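Local atomic coordinates of lysine-specific demethylase REF6 (Arabidopsis thaliana, PDB entry 6A58), a protein that removes methyl groups from the di- and trimethylated H3K27 mark of histone H3 and binds DNA through its C-terminal C2H2 zinc fingers. Residues G102-Y106 with T116-V120. Sequence-based numbering, arbitrary orientation.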
# COMPACT_ATOMS: atom_id res chain seq x y z
N GLY A 102 -1.96 11.05 -20.41
CA GLY A 102 -3.18 11.83 -20.59
C GLY A 102 -4.45 10.99 -20.67
O GLY A 102 -5.51 11.51 -21.03
N ALA A 103 -4.36 9.71 -20.30
CA ALA A 103 -5.50 8.80 -20.38
C ALA A 103 -6.57 9.20 -19.36
O ALA A 103 -6.25 9.53 -18.23
CB ALA A 103 -5.05 7.37 -20.14
N ARG A 104 -7.84 9.16 -19.79
CA ARG A 104 -8.99 9.40 -18.92
C ARG A 104 -9.95 8.23 -19.15
O ARG A 104 -10.92 8.36 -19.90
CB ARG A 104 -9.68 10.73 -19.25
CG ARG A 104 -8.78 11.96 -19.28
CD ARG A 104 -8.38 12.43 -17.89
NE ARG A 104 -9.49 12.99 -17.12
CZ ARG A 104 -9.36 13.61 -15.94
NH1 ARG A 104 -10.43 14.08 -15.30
NH2 ARG A 104 -8.16 13.79 -15.39
N PRO A 105 -9.67 7.06 -18.52
CA PRO A 105 -10.42 5.84 -18.88
C PRO A 105 -11.91 5.81 -18.52
O PRO A 105 -12.67 5.06 -19.15
CB PRO A 105 -9.69 4.74 -18.09
CG PRO A 105 -8.35 5.31 -17.75
CD PRO A 105 -8.61 6.77 -17.54
N TYR A 106 -12.31 6.59 -17.52
CA TYR A 106 -13.65 6.52 -16.96
C TYR A 106 -14.48 7.67 -17.48
O TYR A 106 -14.18 8.83 -17.21
CB TYR A 106 -13.56 6.51 -15.43
CG TYR A 106 -12.55 5.49 -14.96
CD1 TYR A 106 -12.87 4.13 -14.94
CD2 TYR A 106 -11.26 5.87 -14.59
CE1 TYR A 106 -11.94 3.18 -14.54
CE2 TYR A 106 -10.32 4.93 -14.19
CZ TYR A 106 -10.66 3.59 -14.17
OH TYR A 106 -9.74 2.65 -13.77
N THR A 116 -15.01 13.11 -17.88
CA THR A 116 -14.06 12.00 -17.83
C THR A 116 -13.18 12.08 -16.59
O THR A 116 -13.00 13.16 -16.00
CB THR A 116 -13.14 11.96 -19.07
OG1 THR A 116 -12.23 13.07 -19.02
CG2 THR A 116 -13.95 12.00 -20.36
N PHE A 117 -12.61 10.94 -16.21
CA PHE A 117 -11.81 10.81 -14.98
C PHE A 117 -10.59 9.93 -15.21
O PHE A 117 -10.63 9.01 -16.03
CB PHE A 117 -12.68 10.26 -13.84
CG PHE A 117 -13.94 11.03 -13.65
CD1 PHE A 117 -13.96 12.15 -12.83
CD2 PHE A 117 -15.10 10.70 -14.35
CE1 PHE A 117 -15.11 12.90 -12.68
CE2 PHE A 117 -16.25 11.45 -14.21
CZ PHE A 117 -16.26 12.55 -13.37
N ARG A 118 -9.50 10.26 -14.52
CA ARG A 118 -8.24 9.52 -14.63
C ARG A 118 -8.20 8.32 -13.69
O ARG A 118 -7.63 7.28 -14.04
CB ARG A 118 -7.05 10.44 -14.33
CG ARG A 118 -5.69 9.83 -14.66
CD ARG A 118 -4.54 10.80 -14.42
NE ARG A 118 -4.80 12.14 -14.93
CZ ARG A 118 -4.85 12.49 -16.22
NH1 ARG A 118 -4.66 11.60 -17.20
NH2 ARG A 118 -5.11 13.76 -16.53
N PHE A 119 -8.77 8.48 -12.49
CA PHE A 119 -8.79 7.43 -11.46
C PHE A 119 -10.23 7.01 -11.19
O PHE A 119 -11.14 7.84 -11.23
CB PHE A 119 -8.15 7.93 -10.16
CG PHE A 119 -6.88 8.72 -10.35
CD1 PHE A 119 -5.88 8.28 -11.21
CD2 PHE A 119 -6.68 9.90 -9.64
CE1 PHE A 119 -4.71 9.02 -11.37
CE2 PHE A 119 -5.51 10.64 -9.80
CZ PHE A 119 -4.52 10.19 -10.66
N VAL A 120 -10.43 5.72 -10.91
CA VAL A 120 -11.77 5.19 -10.66
C VAL A 120 -12.43 5.79 -9.41
O VAL A 120 -13.65 5.98 -9.39
CB VAL A 120 -11.78 3.63 -10.60
CG1 VAL A 120 -11.14 3.12 -9.31
CG2 VAL A 120 -13.19 3.09 -10.75
O HOH W 1 -8.25 3.88 -11.44
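Tyr106 and Phe117 form the antiparallel hydrogen-bonded pair of the small hairpin in the fourth C2H2 zinc finger, where the linker leaving helix 90-101 enters it. Phe117 N gives its hydrogen to Tyr106 O at 2.8 Å; Tyr106 N reaches back to Phe117 O over a longer 3.3 Å. This is the tight end of the contact. With CG anti to its carbonyl carbon (chi1 -49°), Tyr106 lays its ring against the turn into helix 120-129: Val120 CB sits over one face, 4.1 Å from the ring centroid in a CH-pi contact, Pro105 CB over the opposite face, and Arg118 O meets the ring edge in plane. A water bridges Tyr106 OH and Val120 N, satisfying an amide in the first turn of that helix. Replacing Tyr106 by alanine is likely to leave Val120 without its aromatic face and the water without its phenol partner, opening a gap beside the helix start. Phe117, on the same sheet face, meets the ring of the zinc ligand His126. Toward Gly102 the contact is looser and more polar. The Arg104 chain, bent at chi2 and chi3, curls back across Thr116; NH1 bonds Thr116 O at 2.8 Å, the donor standing above the carbonyl plane, while NE adds a weak bond to Thr116 OG1. Arg118 N lies over the centre of the Arg104 guanidinium. The two guanidinium planes are 75° apart, and Arg104 NH2 comes within 3.3 Å of Arg118 NH2. Arg118 NH1 lies 2.8 Å from Ala103 O, at too poor an angle for a hydrogen bond, though the carbonyl probably eases its charge. Two donors so close suggest some electrostatic cost on this solvent side, probably offset by solvent and the bond to Thr116 O.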